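Local coordinates for serine-repeat antigen protein (Plasmodium falciparum, PDB 3CH3) that is a malarial blood-stage antigen with a papain-like protease domain whose active-site cysteine is replaced by serine, so that any proteolytic activity remains uncertain, at residues Gln27-Thr32 against Tyr100-Val105; Ala197-Asn202 against Asn224-Tyr229; Asn190-Asp195 against Tyr241-Cys246; Ala142-Arg147 against Ile251-Ile256. All coordinates share one frame; numbering follows the deposited sequence.

The four contacts fall at different depths of a papain-like domain. Contact 2 is buried near the centre of the chain and contact 4 is largely buried in the sheet, whereas contact 1 is partly buried and contact 3 lies at the surface. Contacts 1 and 2 share one dihydrogenphosphate and meet through Gln27, whose OE1 hydrogen-bonds Ser225; a histidine-asparagine pair and the Tyr100 hydroxyl are the main polar features there. Contact 3 relies on a disulfide, a potassium ion and a second dihydrogenphosphate. Contact 4 is paired backbone, in the same sheet that contact 2 reaches; His252 ties it to contact 3 through Asp195 and packs on Ala197 of contact 2.

Contact 1 of 4, residues Gln27-Thr32 against Tyr100-Val105; sequences QGNCDT and YNYVKV. With 2HP (dihydrogenphosphate ion), chain C.
Tyr102, Tyr100 and Cys30 carry this contact, which sets the loop leading into helix 33-48 of the papain fold, the helix that starts at the active-site position, against the loop after helix 79-89. The Tyr102 ring lies flat along the backbone of Gly28 and Asn29: Asn29 N sits over its centre, and Asn29 CB makes a CH-pi contact, 3.8 Å from the ring centroid. Gly28 suits this place, having positive phi and no side chain where the ring passes. Cys30, disulfide-bonded to Cys73, brings its SG to the edge of the same ring, 3.6 Å from Tyr102 CD1, while Val105 CB packs on that sulfur. Tyr100 works by its hydroxyl. With CG anti to the backbone N (chi1 -174°), the ring reaches across so that OH donates to Gln27 O at 2.6 Å, near the ring plane, and accepts from Thr32 OG1. One phenol thus ties both ends of segment 27-32. The side chain of Gln27 leaves its backbone away from the tyrosines; its OE1 accepts from Ser225 OG, and its amide nitrogen serves a dihydrogenphosphate oxygen and its own loop, the latter by the bond Gln27 NE2 to Cys30 O, 2.9 Å and in the carbonyl plane.

Contact 2 of 4, residues Ala197-Asn202 against Asn224-Tyr229; sequences ADHAVN and NSWGPY. With 2HP (dihydrogenphosphate ion), chain C.
Asn224 meets His199 to form the histidine-asparagine pair of the papain family's active site, and here the pair stands beside a bound dihydrogenphosphate. Asn224 OD1 accepts from His199 NE2 at 2.7 Å in an almost straight bond (174°) that lies in the imidazole plane, although the amide and ring planes are 63° apart. The same oxygen takes the backbone N of Ser225, so two donors fix the amide's rotation, and Val201 CG1 packs against it. This grip on NE2 holds the imidazole in its rotation. Ser225 follows; its hydroxyl accepts from a water that also donates to Ala200 O, and it is hydrogen-bonded to Gln27 OE1, probably linking the two domains across the site. Trp226 then lays its indole obliquely over the histidine, Trp226 NE1 coming 3.3 Å from His199 CE1 and CZ2 standing over one imidazole face; the broad indole suits the place by spreading over one side of the imidazole. CG anti to the backbone N (chi1 -179°) carries the His199 ring out, and the second torsion turns ND1 to dihydrogenphosphate O3, to which it donates at 2.8 Å. Ser33, at the start of helix 33-48, bonds the same ion. His199 belongs to a classic beta bulge where strand 199-210 pairs with strand 169-173, while Asn224 follows directly on strand 216-223, its neighbour on the other edge.

Contact 3 of 4, residues Asn190-Asp195 against Tyr241-Cys246; sequences NLCGDD and YGPTHC. With K (potassium ion), chain B; 2HP (dihydrogenphosphate ion), chain D.
A disulfide beside a potassium and dihydrogenphosphate site joins these two surface loops. Cys192 SG and Cys246 SG are bonded at 2.0 Å with a torsion of -75° about the S-S bond, and the imidazole of His245 stands obliquely to the bridge, its NE2 3.5 Å from Cys192 SG. Pro243 begins a type I turn that ends at Cys246, closed by Cys246 N to Pro243 O; the rigid proline ring and the Asn190 side chain approach from opposite directions, with Asn190 ND2 3.5 Å from Pro243 CG. Next to it Gly242, whose backbone angles call for glycine, has Asn190 OD1 3.2 Å from its CA. One water joins the loops by donating to both Leu191 O and Tyr241 O. Beyond the bridge, potassium is bound by Gly193 O and by Asp194 OD1, a carboxylate oxygen well suited to a hard cation. Dihydrogenphosphate O1 and waters, one of them distant, complete the site, and backbone N-H groups of His247 and Phe248 hold the anion. The first loop runs from strand 188-189 to strand 199-210, and the second from strand 235-239 to strand 253-260, with Leu191 packing on Val238 of strand 235-239.

Contact 4 of 4, residues Ala142-Arg147 against Ile251-Ile256; sequences AYESER and IHSVVI
Tyr143 and Val254 form the hydrogen-bonded pair at the heart of an antiparallel strand pairing, 140-144 with 253-260, in the beta sheet of the papain-like domain. The axes of 142-144 and 253-256 approach to 4.7 Å, with 169° between their directions. Tyr143 N to Val254 O and Val254 N to Tyr143 O are both 2.9 Å long, and Ala142 faces Val255 in the adjoining non-hydrogen-bonded pair. On the face of Tyr143, the beta-branched Val254 and Ile256 pack tightly against helix 152-166, and Ile256 CD1 reaches the edge of the Tyr143 ring, 3.7 Å from CE1. The Ala142 and Glu144 face is more polar, with its solvent side at exposed Ala142. There Glu144, folded back by its bent chain (chi2 -48°), brings OE1 to Ser253 OG, met on the syn side of the carboxylate; that hydroxyl also accepts from His252 ND1, so one small serine links a charge and a ring. Glu146 and Arg147 lie out on the surface. A classic beta bulge at His252 and Ser253 faces Tyr172 of strand 169-173. Here the first strand turns into a 3-10 segment, and Ser145 bonds twice: its N donates to His252 O, and Ser145 OG donates to Ile251 O at 2.7 Å.

Contact 1 of 4, residues Gln27-Thr32 against Tyr100-Val105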
loop_
_atom_site.group_PDB
_atom_site.type_symbol
_atom_site.label_atom_id
_atom_site.label_comp_id
_atom_site.label_asym_id
_atom_site.label_seq_id
_atom_site.Cartn_x
_atom_site.Cartn_y
_atom_site.Cartn_z
ATOM N N GLN A 27 -3.655 -1.305 11.587
ATOM C CA GLN A 27 -2.912 -0.212 12.175
ATOM C C GLN A 27 -3.429 0.200 13.585
ATOM O O GLN A 27 -2.754 0.950 14.284
ATOM C CB GLN A 27 -2.916 0.991 11.239
ATOM C CG GLN A 27 -4.283 1.684 11.130
ATOM C CD GLN A 27 -4.297 2.711 10.042
ATOM O OE1 GLN A 27 -4.431 2.380 8.855
ATOM N NE2 GLN A 27 -4.186 3.977 10.430
ATOM N N GLY A 28 -4.641 -0.230 13.935
ATOM C CA GLY A 28 -5.224 0.132 15.234
ATOM C C GLY A 28 -5.624 1.600 15.215
ATOM O O GLY A 28 -5.936 2.175 14.156
ATOM N N ASN A 29 -5.591 2.216 16.399
ATOM C CA ASN A 29 -6.088 3.562 16.564
ATOM C C ASN A 29 -4.969 4.600 16.526
ATOM O O ASN A 29 -4.978 5.515 17.343
ATOM C CB ASN A 29 -6.900 3.670 17.871
ATOM C CG ASN A 29 -8.002 4.702 17.787
ATOM O OD1 ASN A 29 -8.423 5.081 16.688
ATOM N ND2 ASN A 29 -8.475 5.164 18.923
ATOM N N CYS A 30 -3.962 4.387 15.668
ATOM C CA CYS A 30 -2.899 5.373 15.378
ATOM C C CYS A 30 -2.883 5.692 13.887
ATOM O O CYS A 30 -3.388 4.914 13.087
ATOM C CB CYS A 30 -1.483 4.859 15.756
ATOM S SG CYS A 30 -1.131 4.659 17.545
ATOM N N ASP A 31 -2.296 6.845 13.544
ATOM C CA ASP A 31 -2.319 7.344 12.185
ATOM C C ASP A 31 -1.106 6.797 11.482
ATOM O O ASP A 31 -0.273 7.548 11.007
ATOM C CB ASP A 31 -2.314 8.874 12.193
ATOM C CG ASP A 31 -3.557 9.465 12.853
ATOM O OD1 ASP A 31 -4.528 8.718 13.150
ATOM O OD2 ASP A 31 -3.557 10.694 13.089
ATOM N N THR A 32 -1.016 5.487 11.388
ATOM C CA THR A 32 0.212 4.870 10.862
ATOM C C THR A 32 0.022 4.169 9.529
ATOM O O THR A 32 0.847 3.311 9.138
ATOM C CB THR A 32 0.813 3.886 11.883
ATOM O OG1 THR A 32 -0.197 2.964 12.324
ATOM C CG2 THR A 32 1.393 4.669 13.114
ATOM N N TYR A 100 3.783 -5.497 16.164
ATOM C CA TYR A 100 3.030 -4.258 16.266
ATOM C C TYR A 100 1.910 -4.320 17.273
ATOM O O TYR A 100 1.114 -5.274 17.293
ATOM C CB TYR A 100 2.413 -3.898 14.919
ATOM C CG TYR A 100 1.722 -2.551 14.883
ATOM C CD1 TYR A 100 2.467 -1.368 14.702
ATOM C CD2 TYR A 100 0.329 -2.451 14.965
ATOM C CE1 TYR A 100 1.841 -0.137 14.607
ATOM C CE2 TYR A 100 -0.299 -1.207 14.878
ATOM C CZ TYR A 100 0.452 -0.074 14.686
ATOM O OH TYR A 100 -0.171 1.153 14.603
ATOM N N ASN A 101 1.862 -3.302 18.128
ATOM C CA ASN A 101 0.668 -3.050 18.942
ATOM C C ASN A 101 0.567 -1.542 18.942
ATOM O O ASN A 101 1.543 -0.886 19.278
ATOM C CB ASN A 101 0.815 -3.619 20.371
ATOM C CG ASN A 101 -0.473 -3.561 21.156
ATOM O OD1 ASN A 101 -1.262 -2.631 21.011
ATOM N ND2 ASN A 101 -0.692 -4.561 22.028
ATOM N N TYR A 102 -0.570 -0.998 18.518
ATOM C CA TYR A 102 -0.694 0.454 18.369
ATOM C C TYR A 102 -0.446 1.230 19.649
ATOM O O TYR A 102 0.012 2.376 19.597
ATOM C CB TYR A 102 -2.028 0.850 17.733
ATOM C CG TYR A 102 -3.199 1.119 18.672
ATOM C CD1 TYR A 102 -3.391 2.405 19.226
ATOM C CD2 TYR A 102 -4.121 0.152 18.968
ATOM C CE1 TYR A 102 -4.483 2.701 20.063
ATOM C CE2 TYR A 102 -5.225 0.439 19.806
ATOM C CZ TYR A 102 -5.400 1.706 20.346
ATOM O OH TYR A 102 -6.497 1.985 21.173
ATOM N N VAL A 103 -0.760 0.624 20.800
ATOM C CA VAL A 103 -0.523 1.326 22.068
ATOM C C VAL A 103 0.969 1.448 22.431
ATOM O O VAL A 103 1.312 2.120 23.405
ATOM C CB VAL A 103 -1.325 0.721 23.236
ATOM C CG1 VAL A 103 -2.808 0.665 22.883
ATOM C CG2 VAL A 103 -0.799 -0.653 23.612
ATOM N N LYS A 104 1.834 0.785 21.655
ATOM C CA LYS A 104 3.284 0.839 21.856
ATOM C C LYS A 104 3.978 1.832 20.925
ATOM O O LYS A 104 5.194 2.028 21.027
ATOM C CB LYS A 104 3.924 -0.540 21.690
ATOM C CG LYS A 104 3.353 -1.587 22.605
ATOM C CD LYS A 104 4.242 -2.797 22.690
ATOM C CE LYS A 104 3.557 -3.859 23.500
ATOM N NZ LYS A 104 4.529 -4.879 23.953
ATOM N N VAL A 105 3.202 2.448 20.033
ATOM C CA VAL A 105 3.728 3.480 19.134
ATOM C C VAL A 105 4.112 4.679 20.002
ATOM O O VAL A 105 3.249 5.263 20.688
ATOM C CB VAL A 105 2.701 3.903 18.053
ATOM C CG1 VAL A 105 3.256 5.137 17.251
ATOM C CG2 VAL A 105 2.313 2.727 17.112
HETATM P P 2HP C . -4.162 7.520 9.106
HETATM O O1 2HP C . -5.185 7.300 10.236
HETATM O O2 2HP C . -3.113 6.467 8.972
HETATM O O3 2HP C . -5.158 7.707 7.666
HETATM O O4 2HP C . -3.278 9.018 9.505
#

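Contact 2 of 4, residues Ala197-Asn202 against Asn224-Tyr229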
loop_
_atom_site.group_PDB
_atom_site.type_symbol
_atom_site.label_atom_id
_atom_site.label_comp_id
_atom_site.label_asym_id
_atom_site.label_seq_id
_atom_site.Cartn_x
_atom_site.Cartn_y
_atom_site.Cartn_z
ATOM N N ALA A 197 -6.201 14.192 0.389
ATOM C CA ALA A 197 -6.260 12.802 0.878
ATOM C C ALA A 197 -5.621 12.782 2.284
ATOM O O ALA A 197 -4.978 13.764 2.724
ATOM C CB ALA A 197 -5.533 11.865 -0.097
ATOM N N ASP A 198 -5.803 11.683 2.995
ATOM C CA ASP A 198 -5.335 11.588 4.377
ATOM C C ASP A 198 -4.962 10.164 4.835
ATOM O O ASP A 198 -4.569 9.964 6.008
ATOM C CB ASP A 198 -6.363 12.242 5.339
ATOM C CG ASP A 198 -7.709 11.505 5.378
ATOM O OD1 ASP A 198 -7.819 10.395 4.815
ATOM O OD2 ASP A 198 -8.640 12.048 5.989
ATOM N N HIS A 199 -5.084 9.181 3.944
ATOM C CA HIS A 199 -4.964 7.757 4.359
ATOM C C HIS A 199 -4.287 6.950 3.241
ATOM O O HIS A 199 -4.730 6.977 2.079
ATOM C CB HIS A 199 -6.354 7.195 4.629
ATOM C CG HIS A 199 -6.346 5.765 5.071
ATOM N ND1 HIS A 199 -5.825 5.361 6.287
ATOM C CD2 HIS A 199 -6.782 4.649 4.452
ATOM C CE1 HIS A 199 -5.952 4.049 6.392
ATOM N NE2 HIS A 199 -6.543 3.593 5.298
ATOM N N ALA A 200 -3.237 6.222 3.598
ATOM C CA ALA A 200 -2.476 5.418 2.628
ATOM C C ALA A 200 -3.051 4.006 2.547
ATOM O O ALA A 200 -3.361 3.377 3.574
ATOM C CB ALA A 200 -0.965 5.381 3.002
ATOM N N VAL A 201 -3.190 3.536 1.323
ATOM C CA VAL A 201 -3.659 2.179 1.023
ATOM C C VAL A 201 -2.721 1.624 -0.056
ATOM O O VAL A 201 -1.769 2.298 -0.444
ATOM C CB VAL A 201 -5.142 2.188 0.536
ATOM C CG1 VAL A 201 -6.058 2.672 1.717
ATOM C CG2 VAL A 201 -5.343 3.004 -0.823
ATOM N N ASN A 202 -2.982 0.422 -0.551
ATOM C CA ASN A 202 -2.206 -0.076 -1.694
ATOM C C ASN A 202 -3.179 -0.510 -2.787
ATOM O O ASN A 202 -4.183 -1.153 -2.479
ATOM C CB ASN A 202 -1.370 -1.296 -1.284
ATOM C CG ASN A 202 -0.276 -0.911 -0.300
ATOM O OD1 ASN A 202 0.786 -0.353 -0.665
ATOM N ND2 ASN A 202 -0.547 -1.160 0.942
ATOM N N ASN A 224 -6.409 -2.432 2.418
ATOM C CA ASN A 224 -6.376 -1.452 3.493
ATOM C C ASN A 224 -5.673 -2.084 4.721
ATOM O O ASN A 224 -5.424 -3.319 4.758
ATOM C CB ASN A 224 -7.845 -1.065 3.827
ATOM C CG ASN A 224 -7.988 0.338 4.432
ATOM O OD1 ASN A 224 -7.017 0.934 4.894
ATOM N ND2 ASN A 224 -9.251 0.829 4.500
ATOM N N SER A 225 -5.422 -1.262 5.741
ATOM C CA SER A 225 -4.757 -1.715 6.994
ATOM C C SER A 225 -5.675 -1.491 8.202
ATOM O O SER A 225 -5.235 -0.967 9.252
ATOM C CB SER A 225 -3.410 -0.982 7.180
ATOM O OG SER A 225 -3.589 0.433 7.104
ATOM N N TRP A 226 -6.939 -1.876 8.029
ATOM C CA TRP A 226 -7.968 -1.806 9.083
ATOM C C TRP A 226 -8.385 -3.207 9.532
ATOM O O TRP A 226 -9.479 -3.414 10.124
ATOM C CB TRP A 226 -9.184 -0.965 8.634
ATOM C CG TRP A 226 -8.920 0.482 8.485
ATOM C CD1 TRP A 226 -7.814 1.197 8.921
ATOM C CD2 TRP A 226 -9.771 1.405 7.834
ATOM N NE1 TRP A 226 -7.936 2.532 8.546
ATOM C CE2 TRP A 226 -9.136 2.682 7.885
ATOM C CE3 TRP A 226 -11.038 1.286 7.231
ATOM C CZ2 TRP A 226 -9.711 3.821 7.319
ATOM C CZ3 TRP A 226 -11.605 2.420 6.643
ATOM C CH2 TRP A 226 -10.946 3.665 6.698
ATOM N N GLY A 227 -7.481 -4.170 9.341
ATOM C CA GLY A 227 -7.766 -5.554 9.763
ATOM C C GLY A 227 -8.576 -6.323 8.728
ATOM O O GLY A 227 -9.177 -5.717 7.784
ATOM N N PRO A 228 -8.604 -7.661 8.887
ATOM C CA PRO A 228 -9.262 -8.513 7.899
ATOM C C PRO A 228 -10.772 -8.577 8.079
ATOM O O PRO A 228 -11.461 -9.202 7.262
ATOM C CB PRO A 228 -8.645 -9.891 8.177
ATOM C CG PRO A 228 -8.458 -9.900 9.694
ATOM C CD PRO A 228 -8.010 -8.455 9.999
ATOM N N TYR A 229 -11.303 -7.948 9.121
ATOM C CA TYR A 229 -12.747 -7.915 9.242
ATOM C C TYR A 229 -13.375 -6.818 8.379
ATOM O O TYR A 229 -14.474 -7.008 7.840
ATOM C CB TYR A 229 -13.238 -7.842 10.690
ATOM C CG TYR A 229 -14.657 -8.387 10.791
ATOM C CD1 TYR A 229 -14.895 -9.754 10.627
ATOM C CD2 TYR A 229 -15.758 -7.545 11.001
ATOM C CE1 TYR A 229 -16.172 -10.284 10.701
ATOM C CE2 TYR A 229 -17.065 -8.079 11.090
ATOM C CZ TYR A 229 -17.254 -9.452 10.927
ATOM O OH TYR A 229 -18.509 -10.051 10.998
HETATM P P 2HP C . -4.162 7.520 9.106
HETATM O O1 2HP C . -5.185 7.300 10.236
HETATM O O2 2HP C . -3.113 6.467 8.972
HETATM O O3 2HP C . -5.158 7.707 7.666
HETATM O O4 2HP C . -3.278 9.018 9.505
HETATM O O HOH W 1 -3.466 0.960 4.344
#

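Contact 3 of 4, residues Asn190-Asp195 against Tyr241-Cys246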
loop_
_atom_site.group_PDB
_atom_site.type_symbol
_atom_site.label_atom_id
_atom_site.label_comp_id
_atom_site.label_asym_id
_atom_site.label_seq_id
_atom_site.Cartn_x
_atom_site.Cartn_y
_atom_site.Cartn_z
ATOM N N ASN A 190 -18.593 2.594 -6.096
ATOM C CA ASN A 190 -18.549 3.582 -7.165
ATOM C C ASN A 190 -18.402 4.935 -6.460
ATOM O O ASN A 190 -19.399 5.502 -6.015
ATOM C CB ASN A 190 -19.825 3.530 -8.016
ATOM C CG ASN A 190 -19.656 4.260 -9.340
ATOM O OD1 ASN A 190 -18.565 4.294 -9.917
ATOM N ND2 ASN A 190 -20.749 4.876 -9.819
ATOM N N LEU A 191 -17.155 5.381 -6.276
ATOM C CA LEU A 191 -16.847 6.441 -5.299
ATOM C C LEU A 191 -16.241 7.657 -5.951
ATOM O O LEU A 191 -15.474 7.527 -6.921
ATOM C CB LEU A 191 -15.803 5.938 -4.280
ATOM C CG LEU A 191 -16.193 4.695 -3.497
ATOM C CD1 LEU A 191 -15.079 4.367 -2.556
ATOM C CD2 LEU A 191 -17.507 4.909 -2.708
ATOM N N CYS A 192 -16.533 8.834 -5.401
ATOM C CA CYS A 192 -15.761 10.020 -5.762
ATOM C C CYS A 192 -14.617 10.223 -4.787
ATOM O O CYS A 192 -14.649 9.701 -3.666
ATOM C CB CYS A 192 -16.595 11.292 -5.773
ATOM S SG CYS A 192 -17.941 11.373 -6.977
ATOM N N GLY A 193 -13.612 10.980 -5.214
ATOM C CA GLY A 193 -12.562 11.451 -4.293
ATOM C C GLY A 193 -12.732 12.905 -3.873
ATOM O O GLY A 193 -13.786 13.534 -4.136
ATOM N N ASP A 194 -11.706 13.442 -3.207
ATOM C CA ASP A 194 -11.686 14.824 -2.721
ATOM C C ASP A 194 -10.474 15.550 -3.296
ATOM O O ASP A 194 -9.577 14.927 -3.882
ATOM C CB ASP A 194 -11.542 14.858 -1.187
ATOM C CG ASP A 194 -12.796 14.437 -0.447
ATOM O OD1 ASP A 194 -13.720 13.783 -1.027
ATOM O OD2 ASP A 194 -12.863 14.783 0.758
ATOM N N ASP A 195 -10.400 16.858 -3.053
ATOM C CA ASP A 195 -9.265 17.643 -3.491
ATOM C C ASP A 195 -7.986 17.238 -2.746
ATOM O O ASP A 195 -6.870 17.523 -3.192
ATOM C CB ASP A 195 -9.568 19.155 -3.329
ATOM C CG ASP A 195 -8.809 20.039 -4.305
ATOM O OD1 ASP A 195 -7.977 19.549 -5.087
ATOM O OD2 ASP A 195 -9.067 21.268 -4.289
ATOM N N TYR A 241 -12.978 4.828 -12.448
ATOM C CA TYR A 241 -13.415 6.156 -12.916
ATOM C C TYR A 241 -14.422 6.777 -11.948
ATOM O O TYR A 241 -14.350 7.990 -11.669
ATOM C CB TYR A 241 -14.052 6.050 -14.303
ATOM C CG TYR A 241 -13.040 6.098 -15.414
ATOM C CD1 TYR A 241 -12.265 4.978 -15.711
ATOM C CD2 TYR A 241 -12.827 7.268 -16.145
ATOM C CE1 TYR A 241 -11.309 5.017 -16.689
ATOM C CE2 TYR A 241 -11.879 7.312 -17.149
ATOM C CZ TYR A 241 -11.133 6.178 -17.422
ATOM O OH TYR A 241 -10.186 6.181 -18.388
ATOM N N GLY A 242 -15.345 5.967 -11.433
ATOM C CA GLY A 242 -16.346 6.476 -10.508
ATOM C C GLY A 242 -17.518 7.159 -11.218
ATOM O O GLY A 242 -17.561 7.195 -12.476
ATOM N N PRO A 243 -18.451 7.741 -10.439
ATOM C CA PRO A 243 -19.587 8.487 -10.996
ATOM C C PRO A 243 -19.159 9.574 -11.975
ATOM O O PRO A 243 -18.108 10.220 -11.783
ATOM C CB PRO A 243 -20.232 9.106 -9.742
ATOM C CG PRO A 243 -19.911 8.101 -8.654
ATOM C CD PRO A 243 -18.493 7.713 -8.955
ATOM N N THR A 244 -19.964 9.795 -13.020
ATOM C CA THR A 244 -19.654 10.810 -14.027
ATOM C C THR A 244 -19.452 12.176 -13.374
ATOM O O THR A 244 -18.556 12.916 -13.748
ATOM C CB THR A 244 -20.788 10.868 -15.097
ATOM O OG1 THR A 244 -21.010 9.532 -15.582
ATOM C CG2 THR A 244 -20.418 11.763 -16.239
ATOM N N HIS A 245 -20.257 12.478 -12.351
ATOM C CA HIS A 245 -20.239 13.805 -11.752
ATOM C C HIS A 245 -19.008 14.151 -10.887
ATOM O O HIS A 245 -18.841 15.325 -10.550
ATOM C CB HIS A 245 -21.531 14.036 -10.942
ATOM C CG HIS A 245 -21.471 13.410 -9.582
ATOM N ND1 HIS A 245 -22.080 12.212 -9.284
ATOM C CD2 HIS A 245 -20.846 13.807 -8.451
ATOM C CE1 HIS A 245 -21.835 11.896 -8.025
ATOM N NE2 HIS A 245 -21.087 12.848 -7.495
ATOM N N CYS A 246 -18.176 13.167 -10.485
ATOM C CA CYS A 246 -17.016 13.477 -9.622
ATOM C C CYS A 246 -16.028 14.452 -10.246
ATOM O O CYS A 246 -15.548 14.224 -11.346
ATOM C CB CYS A 246 -16.197 12.224 -9.257
ATOM S SG CYS A 246 -17.130 10.832 -8.738
HETATM K K K B . -15.988 14.141 -2.411
HETATM P P 2HP D . -16.190 15.506 -5.856
HETATM O O1 2HP D . -17.042 14.934 -4.732
HETATM O O2 2HP D . -15.170 14.499 -6.474
HETATM O O3 2HP D . -15.392 16.941 -5.226
HETATM O O4 2HP D . -17.209 15.953 -7.210
HETATM O O HOH W 2 -13.529 8.308 -8.656
HETATM O O HOH W 3 -16.679 11.557 -2.401
HETATM O O HOH W 4 -15.131 16.908 -2.859
HETATM O O HOH W 5 -16.765 13.414 0.668
#

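Contact 4 of 4, residues Ala142-Arg147 against Ile251-Ile256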
loop_
_atom_site.group_PDB
_atom_site.type_symbol
_atom_site.label_atom_id
_atom_site.label_comp_id
_atom_site.label_asym_id
_atom_site.label_seq_id
_atom_site.Cartn_x
_atom_site.Cartn_y
_atom_site.Cartn_z
ATOM N N ALA A 142 5.982 9.743 -8.056
ATOM C CA ALA A 142 4.599 9.972 -7.630
ATOM C C ALA A 142 3.794 10.545 -8.764
ATOM O O ALA A 142 4.348 11.238 -9.635
ATOM C CB ALA A 142 4.541 10.890 -6.395
ATOM N N TYR A 143 2.490 10.222 -8.772
ATOM C CA TYR A 143 1.584 10.692 -9.809
ATOM C C TYR A 143 0.298 11.163 -9.146
ATOM O O TYR A 143 -0.158 10.529 -8.180
ATOM C CB TYR A 143 1.233 9.570 -10.786
ATOM C CG TYR A 143 2.417 8.981 -11.515
ATOM C CD1 TYR A 143 3.001 7.793 -11.073
ATOM C CD2 TYR A 143 2.949 9.613 -12.645
ATOM C CE1 TYR A 143 4.108 7.248 -11.739
ATOM C CE2 TYR A 143 4.054 9.073 -13.313
ATOM C CZ TYR A 143 4.607 7.889 -12.864
ATOM O OH TYR A 143 5.708 7.365 -13.541
ATOM N N GLU A 144 -0.269 12.250 -9.681
ATOM C CA GLU A 144 -1.548 12.808 -9.177
ATOM C C GLU A 144 -2.664 12.565 -10.181
ATOM O O GLU A 144 -2.533 12.987 -11.341
ATOM C CB GLU A 144 -1.391 14.332 -8.995
ATOM C CG GLU A 144 -0.187 14.754 -8.115
ATOM C CD GLU A 144 -0.123 13.959 -6.820
ATOM O OE1 GLU A 144 -1.119 13.977 -6.053
ATOM O OE2 GLU A 144 0.935 13.325 -6.577
ATOM N N SER A 145 -3.770 11.932 -9.756
ATOM C CA SER A 145 -4.873 11.680 -10.693
ATOM C C SER A 145 -5.367 12.961 -11.346
ATOM O O SER A 145 -5.697 12.963 -12.540
ATOM C CB SER A 145 -6.057 10.977 -10.014
ATOM O OG SER A 145 -6.465 11.738 -8.912
ATOM N N GLU A 146 -5.401 14.054 -10.587
ATOM C CA GLU A 146 -5.955 15.284 -11.155
ATOM C C GLU A 146 -5.118 15.809 -12.324
ATOM O O GLU A 146 -5.644 16.521 -13.191
ATOM C CB GLU A 146 -6.238 16.352 -10.084
ATOM C CG GLU A 146 -5.049 17.001 -9.439
ATOM C CD GLU A 146 -4.399 18.086 -10.311
ATOM O OE1 GLU A 146 -5.032 18.594 -11.267
ATOM O OE2 GLU A 146 -3.236 18.431 -10.047
ATOM N N ARG A 147 -3.837 15.445 -12.363
ATOM C CA ARG A 147 -2.987 15.848 -13.484
ATOM C C ARG A 147 -3.246 15.027 -14.742
ATOM O O ARG A 147 -2.748 15.362 -15.813
ATOM C CB ARG A 147 -1.529 15.846 -13.064
ATOM C CG ARG A 147 -1.301 16.950 -12.069
ATOM C CD ARG A 147 0.121 17.106 -11.649
ATOM N NE ARG A 147 0.161 17.864 -10.403
ATOM C CZ ARG A 147 1.221 17.956 -9.607
ATOM N NH1 ARG A 147 2.347 17.328 -9.921
ATOM N NH2 ARG A 147 1.137 18.646 -8.475
ATOM N N ILE A 251 -8.903 7.750 -6.273
ATOM C CA ILE A 251 -7.432 7.638 -6.054
ATOM C C ILE A 251 -6.828 9.025 -6.242
ATOM O O ILE A 251 -6.762 9.538 -7.381
ATOM C CB ILE A 251 -6.791 6.630 -7.020
ATOM C CG1 ILE A 251 -7.375 5.200 -6.903
ATOM C CG2 ILE A 251 -5.235 6.564 -6.807
ATOM C CD1 ILE A 251 -7.316 4.558 -5.518
ATOM N N HIS A 252 -6.398 9.647 -5.138
ATOM C CA HIS A 252 -5.855 11.027 -5.201
ATOM C C HIS A 252 -4.433 11.009 -5.766
ATOM O O HIS A 252 -4.095 11.775 -6.675
ATOM C CB HIS A 252 -5.896 11.693 -3.818
ATOM C CG HIS A 252 -5.418 13.121 -3.793
ATOM N ND1 HIS A 252 -4.089 13.448 -3.717
ATOM C CD2 HIS A 252 -6.096 14.301 -3.791
ATOM C CE1 HIS A 252 -3.948 14.763 -3.699
ATOM N NE2 HIS A 252 -5.152 15.309 -3.732
ATOM N N SER A 253 -3.599 10.114 -5.247
ATOM C CA SER A 253 -2.213 10.097 -5.625
ATOM C C SER A 253 -1.736 8.648 -5.557
ATOM O O SER A 253 -2.273 7.831 -4.798
ATOM C CB SER A 253 -1.361 10.877 -4.618
ATOM O OG SER A 253 -1.807 12.207 -4.393
ATOM N N VAL A 254 -0.686 8.379 -6.308
ATOM C CA VAL A 254 0.020 7.097 -6.245
ATOM C C VAL A 254 1.515 7.378 -6.054
ATOM O O VAL A 254 2.045 8.372 -6.567
ATOM C CB VAL A 254 -0.270 6.280 -7.505
ATOM C CG1 VAL A 254 0.733 5.147 -7.694
ATOM C CG2 VAL A 254 -1.710 5.745 -7.486
ATOM N N VAL A 255 2.174 6.528 -5.275
ATOM C CA VAL A 255 3.630 6.617 -5.033
ATOM C C VAL A 255 4.208 5.237 -5.285
ATOM O O VAL A 255 3.632 4.211 -4.881
ATOM C CB VAL A 255 3.979 7.059 -3.581
ATOM C CG1 VAL A 255 5.532 6.982 -3.325
ATOM C CG2 VAL A 255 3.447 8.512 -3.293
ATOM N N ILE A 256 5.342 5.225 -5.978
ATOM C CA ILE A 256 6.069 4.013 -6.276
ATOM C C ILE A 256 7.513 4.197 -5.777
ATOM O O ILE A 256 8.137 5.224 -6.036
ATOM C CB ILE A 256 6.018 3.809 -7.811
ATOM C CG1 ILE A 256 4.564 3.499 -8.226
ATOM C CG2 ILE A 256 7.024 2.787 -8.294
ATOM C CD1 ILE A 256 4.119 4.373 -9.428
HETATM O O HOH W 6 -5.001 14.254 -7.677
#